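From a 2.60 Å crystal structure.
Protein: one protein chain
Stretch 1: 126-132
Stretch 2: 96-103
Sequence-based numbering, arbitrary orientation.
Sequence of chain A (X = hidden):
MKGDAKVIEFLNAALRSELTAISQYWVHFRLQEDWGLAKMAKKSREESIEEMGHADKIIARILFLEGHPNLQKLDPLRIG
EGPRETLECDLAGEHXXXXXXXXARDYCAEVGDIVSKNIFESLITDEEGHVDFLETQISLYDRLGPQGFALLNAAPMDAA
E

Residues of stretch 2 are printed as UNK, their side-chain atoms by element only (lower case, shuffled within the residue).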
# COMPACT_ATOMS: atom_id res chain seq x y z
N ASP A 126 -28.76 4.59 -35.86
CA ASP A 126 -28.69 5.55 -34.77
C ASP A 126 -29.94 6.44 -34.72
O ASP A 126 -30.49 6.69 -33.65
CB ASP A 126 -27.47 6.47 -34.90
CG ASP A 126 -26.15 5.73 -34.77
OD1 ASP A 126 -26.11 4.67 -34.10
OD2 ASP A 126 -25.15 6.22 -35.33
N GLU A 127 -30.38 6.91 -35.88
CA GLU A 127 -31.56 7.76 -35.91
C GLU A 127 -32.82 7.03 -35.45
O GLU A 127 -33.67 7.61 -34.79
CB GLU A 127 -31.74 8.37 -37.31
CG GLU A 127 -31.52 9.90 -37.35
CD GLU A 127 -30.09 10.35 -37.00
OE1 GLU A 127 -29.61 10.09 -35.86
OE2 GLU A 127 -29.43 10.98 -37.87
N GLU A 128 -32.95 5.74 -35.78
CA GLU A 128 -34.12 5.02 -35.32
C GLU A 128 -34.03 4.93 -33.80
O GLU A 128 -35.05 4.88 -33.11
CB GLU A 128 -34.22 3.64 -35.98
CG GLU A 128 -34.88 3.70 -37.37
CD GLU A 128 -35.36 2.35 -37.90
OE1 GLU A 128 -35.76 1.47 -37.10
OE2 GLU A 128 -35.37 2.17 -39.13
N GLY A 129 -32.80 4.92 -33.29
CA GLY A 129 -32.60 4.88 -31.85
C GLY A 129 -33.14 6.15 -31.20
O GLY A 129 -33.85 6.09 -30.18
N HIS A 130 -32.81 7.31 -31.78
CA HIS A 130 -33.29 8.59 -31.26
C HIS A 130 -34.82 8.66 -31.38
O HIS A 130 -35.49 9.16 -30.49
CB HIS A 130 -32.67 9.76 -32.04
CG HIS A 130 -31.20 9.93 -31.80
ND1 HIS A 130 -30.39 10.66 -32.64
CD2 HIS A 130 -30.40 9.48 -30.80
CE1 HIS A 130 -29.15 10.65 -32.17
NE2 HIS A 130 -29.13 9.94 -31.05
N VAL A 131 -35.35 8.17 -32.50
CA VAL A 131 -36.80 8.20 -32.70
C VAL A 131 -37.47 7.40 -31.60
O VAL A 131 -38.46 7.84 -31.01
CB VAL A 131 -37.20 7.59 -34.08
CG1 VAL A 131 -38.70 7.43 -34.16
CG2 VAL A 131 -36.72 8.48 -35.20
N ASP A 132 -36.93 6.22 -31.32
CA ASP A 132 -37.48 5.36 -30.28
C ASP A 132 -37.56 6.12 -28.96
O ASP A 132 -38.59 6.14 -28.29
CB ASP A 132 -36.61 4.11 -30.12
CG ASP A 132 -37.18 3.11 -29.13
OD1 ASP A 132 -38.37 3.24 -28.75
OD2 ASP A 132 -36.45 2.17 -28.74
N UNK A 96 -37.21 13.43 -41.25
CA UNK A 96 -36.67 13.94 -42.50
C UNK A 96 -35.31 13.30 -42.76
O UNK A 96 -35.03 12.87 -43.89
o UNK A 96 -37.82 17.42 -42.20
c UNK A 96 -36.50 15.46 -42.46
o UNK A 96 -38.86 15.54 -42.77
c UNK A 96 -37.82 16.19 -42.47
N UNK A 97 -34.47 13.24 -41.73
CA UNK A 97 -33.14 12.64 -41.87
C UNK A 97 -33.24 11.16 -42.27
O UNK A 97 -32.54 10.72 -43.18
c UNK A 97 -32.34 12.78 -40.56
N UNK A 98 -34.11 10.40 -41.60
CA UNK A 98 -34.25 8.99 -41.95
C UNK A 98 -34.67 8.82 -43.42
O UNK A 98 -34.18 7.94 -44.13
c UNK A 98 -34.78 7.85 -39.67
c UNK A 98 -35.28 8.31 -41.04
c UNK A 98 -33.83 6.68 -39.84
c UNK A 98 -35.96 7.46 -38.81
N UNK A 99 -35.58 9.68 -43.85
CA UNK A 99 -36.07 9.65 -45.22
C UNK A 99 -34.87 9.80 -46.15
O UNK A 99 -34.67 8.99 -47.05
c UNK A 99 -38.71 12.01 -46.85
n UNK A 99 -38.49 12.42 -49.36
c UNK A 99 -37.70 10.86 -46.79
c UNK A 99 -37.05 10.81 -45.43
c UNK A 99 -39.42 12.07 -48.22
N UNK A 100 -34.07 10.82 -45.90
CA UNK A 100 -32.89 11.08 -46.71
C UNK A 100 -31.87 9.96 -46.68
O UNK A 100 -31.30 9.61 -47.71
c UNK A 100 -30.27 13.94 -46.27
c UNK A 100 -32.23 12.38 -46.26
c UNK A 100 -30.92 12.74 -48.36
c UNK A 100 -30.83 12.65 -46.85
N UNK A 101 -31.64 9.39 -45.49
CA UNK A 101 -30.65 8.32 -45.36
C UNK A 101 -31.06 7.03 -46.05
O UNK A 101 -30.21 6.35 -46.62
c UNK A 101 -29.40 10.26 -40.95
o UNK A 101 -28.19 12.29 -40.82
c UNK A 101 -29.93 9.22 -41.70
c UNK A 101 -28.72 11.28 -41.58
c UNK A 101 -29.80 9.18 -43.09
c UNK A 101 -30.35 8.02 -43.89
c UNK A 101 -29.11 10.23 -43.71
c UNK A 101 -28.58 11.28 -42.96
N UNK A 102 -32.34 6.69 -46.00
CA UNK A 102 -32.81 5.47 -46.64
C UNK A 102 -32.65 5.57 -48.16
O UNK A 102 -32.38 4.58 -48.86
c UNK A 102 -35.87 4.68 -44.41
n UNK A 102 -36.72 4.04 -40.89
c UNK A 102 -34.27 5.23 -46.27
c UNK A 102 -34.44 4.92 -44.81
n UNK A 102 -35.93 4.14 -43.05
c UNK A 102 -36.74 4.58 -42.10
n UNK A 102 -37.58 5.58 -42.35
N UNK A 103 -32.80 6.79 -48.66
CA UNK A 103 -32.69 7.10 -50.07
C UNK A 103 -31.22 6.98 -50.49
O UNK A 103 -30.88 6.26 -51.44
o UNK A 103 -33.71 11.03 -52.61
c UNK A 103 -33.19 8.52 -50.28
o UNK A 103 -35.07 10.65 -50.88
c UNK A 103 -33.69 8.85 -51.65
c UNK A 103 -34.19 10.28 -51.72

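Position 96 carries two side-chain carbons, the second bearing two oxygens: a short carboxylate. Its side chain is out of reach of stretch 1, so the contact places no demand on it. This is Asp96, and its backbone O accepts the helical hydrogen bond from N of position 100 at 3.0 Å.

Position 97 has a single side-chain carbon, CB, which points toward stretch 1, yet the nearest atom there, Glu127 OE2, stays 4.4 Å from this CB. One carbon and no more makes it Ala97. So small a side chain fills little of the space between the helices.

Position 98 has four carbons, forked at the second, with no heteroatom. They point toward stretch 1 and touch Glu127, Glu128 and Val131. A valine would fork at the first carbon, and so would an isoleucine; the fork one carbon further out gives Leu98. Leu98 CA lies 6.7 Å from Glu127 CA, the closest backbone pairing of the two stretches. Both methyls of Leu98 lie near Glu128 CG, CD2 at 4.0 Å and CD1 at 4.2 Å; Leu98 CD2 is the one close to Glu127 CB, at 3.7 Å, and Leu98 CD1 the one close to Val131 CG2, at 3.8 Å. The two methyls thus pack against three residues, two of them acids that offer their aliphatic parts here.

Position 99 runs four carbons in a row to a terminal nitrogen. It is exposed, out of reach of stretch 1, and touches a crystal neighbour. This is Lys99.

Position 100 again shows four carbons forked at the second, but the side chain is out of reach of stretch 1. It is Leu100, the same side chain as at 98, contributing nothing here.

Position 101 has one carbon leading to a six-carbon ring that bears an oxygen. It points toward stretch 1, and a ring carbon comes close to Glu127 OE2. This is Tyr101. Glu127 OE2 lies at the ring edge, near its plane, 3.2 Å from Tyr101 CE2, and Tyr101 OH donates it a weak hydrogen bond at 3.5 Å.

Position 102 shows three carbons, a nitrogen, then a carbon carrying two more nitrogens, a guanidinium. Its CB leaves sideways, but the chain brings its end nearer, and a terminal nitrogen meets Glu128 OE2. Hence Arg102, whose NH2 forms a salt bridge with Glu128 OE2 at 2.9 Å. The acid oxygen lies at the guanidinium edge, near its plane, and the N-H...O angle is 141°.

Position 103 has three carbons, the third carrying two oxygens. It is exposed and its side chain is out of reach, taking no part: Glu103.

The contact joins two nearly antiparallel helices, 157° between directions, their axes 10.1 Å apart at closest approach, burying 260 Å² in all. Positions 97, 98, 101 and 102 supply every contact from this helix, the spacing expected of one helical face. The rule to read is a modest one: a leucine packs between the helices, while a tyrosine and an arginine three and four residues on, about one helical turn, engage two successive acids, Glu127 weakly and Glu128 by a salt bridge.

Stretch 2, residues 96-103: DALKLYRE
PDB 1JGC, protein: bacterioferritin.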